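Mortality factor 4-like protein 1 (Homo sapiens, PDB 2F5K) binds methylated histone H3 through its chromo domain, a small beta-barrel module, and probably takes part in gene regulation. Local coordinates at residues V45-D49 with K50-Y54. Residues are numbered along the deposited sequence; the frame is centred on the assembly and turned at random.
Sequences VAIKD and KQVKY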
loop_
_atom_site.group_PDB
_atom_site.type_symbol
_atom_site.label_atom_id
_atom_site.label_comp_id
_atom_site.label_asym_id
_atom_site.label_seq_id
_atom_site.Cartn_x
_atom_site.Cartn_y
_atom_site.Cartn_z
ATOM N N VAL A 45 -2.583 -12.524 -4.766
ATOM C CA VAL A 45 -3.792 -11.927 -5.311
ATOM C C VAL A 45 -4.908 -12.940 -5.172
ATOM O O VAL A 45 -4.878 -13.984 -5.821
ATOM C CB VAL A 45 -3.654 -11.628 -6.824
ATOM C CG1 VAL A 45 -4.919 -10.991 -7.363
ATOM C CG2 VAL A 45 -2.441 -10.757 -7.118
ATOM N N ALA A 46 -5.894 -12.653 -4.334
ATOM C CA ALA A 46 -7.021 -13.571 -4.179
ATOM C C ALA A 46 -8.339 -12.864 -4.420
ATOM O O ALA A 46 -8.545 -11.736 -3.981
ATOM C CB ALA A 46 -7.012 -14.205 -2.812
ATOM N N ILE A 47 -9.226 -13.537 -5.138
ATOM C CA ILE A 47 -10.542 -12.991 -5.428
ATOM C C ILE A 47 -11.569 -13.647 -4.513
ATOM O O ILE A 47 -11.572 -14.873 -4.342
ATOM C CB ILE A 47 -10.905 -13.221 -6.907
ATOM C CG1 ILE A 47 -9.877 -12.548 -7.813
ATOM C CG2 ILE A 47 -12.294 -12.678 -7.211
ATOM C CD1 ILE A 47 -10.153 -12.756 -9.292
ATOM N N LYS A 48 -12.423 -12.821 -3.915
ATOM C CA LYS A 48 -13.470 -13.303 -3.029
ATOM C C LYS A 48 -14.742 -12.480 -3.162
ATOM O O LYS A 48 -14.737 -11.267 -2.962
ATOM C CB LYS A 48 -13.001 -13.282 -1.579
ATOM C CG LYS A 48 -14.085 -13.615 -0.568
ATOM C CD LYS A 48 -13.582 -13.376 0.839
ATOM C CE LYS A 48 -14.696 -13.475 1.863
ATOM N NZ LYS A 48 -14.161 -13.258 3.235
ATOM N N ASP A 49 -15.828 -13.156 -3.515
ATOM C CA ASP A 49 -17.140 -12.531 -3.608
ATOM C C ASP A 49 -17.135 -11.257 -4.426
ATOM O O ASP A 49 -17.773 -10.274 -4.056
ATOM C CB ASP A 49 -17.687 -12.243 -2.209
ATOM C CG ASP A 49 -17.686 -13.470 -1.322
ATOM O OD1 ASP A 49 -17.797 -14.593 -1.861
ATOM O OD2 ASP A 49 -17.580 -13.405 -0.077
ATOM N N LYS A 50 -16.409 -11.275 -5.538
ATOM C CA LYS A 50 -16.371 -10.129 -6.443
ATOM C C LYS A 50 -15.437 -9.039 -5.935
ATOM O O LYS A 50 -15.194 -8.046 -6.619
ATOM C CB LYS A 50 -17.783 -9.578 -6.674
ATOM C CG LYS A 50 -18.750 -10.571 -7.321
ATOM C CD LYS A 50 -20.078 -9.897 -7.670
ATOM C CE LYS A 50 -21.071 -10.869 -8.289
ATOM N NZ LYS A 50 -22.345 -10.182 -8.636
ATOM N N GLN A 51 -14.917 -9.232 -4.729
ATOM C CA GLN A 51 -13.976 -8.294 -4.140
ATOM C C GLN A 51 -12.566 -8.883 -4.219
ATOM O O GLN A 51 -12.309 -9.979 -3.717
ATOM C CB GLN A 51 -14.354 -7.989 -2.684
ATOM C CG GLN A 51 -15.590 -7.095 -2.514
ATOM C CD GLN A 51 -15.907 -6.783 -1.052
ATOM O OE1 GLN A 51 -15.131 -7.123 -0.148
ATOM N NE2 GLN A 51 -17.049 -6.141 -0.820
ATOM N N VAL A 52 -11.656 -8.154 -4.860
ATOM C CA VAL A 52 -10.285 -8.617 -5.034
ATOM C C VAL A 52 -9.414 -8.161 -3.874
ATOM O O VAL A 52 -9.440 -6.997 -3.489
ATOM C CB VAL A 52 -9.700 -8.101 -6.348
ATOM C CG1 VAL A 52 -8.375 -8.774 -6.639
ATOM C CG2 VAL A 52 -10.678 -8.337 -7.492
ATOM N N LYS A 53 -8.647 -9.090 -3.309
ATOM C CA LYS A 53 -7.795 -8.786 -2.170
ATOM C C LYS A 53 -6.330 -8.982 -2.518
ATOM O O LYS A 53 -5.990 -9.639 -3.492
ATOM C CB LYS A 53 -8.159 -9.679 -0.987
ATOM C CG LYS A 53 -9.642 -9.671 -0.623
ATOM C CD LYS A 53 -9.866 -10.124 0.825
ATOM C CE LYS A 53 -11.279 -9.831 1.314
ATOM N NZ LYS A 53 -11.357 -9.870 2.803
ATOM N N TYR A 54 -5.453 -8.401 -1.718
ATOM C CA TYR A 54 -4.032 -8.570 -1.975
ATOM C C TYR A 54 -3.267 -8.863 -0.716
ATOM O O TYR A 54 -3.450 -8.207 0.310
ATOM C CB TYR A 54 -3.436 -7.325 -2.620
ATOM C CG TYR A 54 -3.996 -7.020 -3.976
ATOM C CD1 TYR A 54 -5.015 -6.096 -4.128
ATOM C CD2 TYR A 54 -3.511 -7.660 -5.103
ATOM C CE1 TYR A 54 -5.524 -5.800 -5.354
ATOM C CE2 TYR A 54 -4.015 -7.376 -6.341
ATOM C CZ TYR A 54 -5.023 -6.441 -6.467
ATOM O OH TYR A 54 -5.540 -6.156 -7.708
#
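K50 follows D49 directly, and the two form the corner of a tight hairpin. Both have positive phi, 50° for D49 and 79° for K50, as a type I' turn from K48 to Q51 requires. The chain of K50 runs extended away from the strands. Q51 closes the turn with two backbone bonds to K48. Q51 N reaches K48 O at 2.7 Å, from above the carbonyl plane, and K48 N reaches Q51 O at 2.9 Å. V52 turns to the other face and faces I47 in a non-hydrogen-bonded pair. Its CG1, anti to the backbone N, meets two apolar partners of the facing strand. It is 4.2 Å from I47 CG1 and 4.2 Å from V45 CG1, ordinary van der Waals distances. P21 also touches V52, V45 and Y54. K53 pairs with A46 through two further backbone bonds. K53 N to A46 O is the straighter, at 2.7 Å. The K53 side chain shares its face with K48, and both chains are extended. Their amino groups come close, with K53 NZ 4.4 Å from K48 NZ, which would set like charges against each other. Y54 stands on the V52 face, beside V45 and pointing the same way. V45 CG2 meets the ring at its edge, near the ring plane, 3.8 Å from Y54 CE2. The Y54 hydroxyl is hydrogen-bonded to E71 and to the backbone N of F23, and the F23 ring packs edge-to-face with that of Y54. These contacts join the Y54 end of the hairpin to F23 and E71, while the turn is exposed. The whole is a 2:2 beta hairpin, its two-residue loop closed by a type I' turn, joining strands 37-48 and 51-58 of the chromo domain beta barrel.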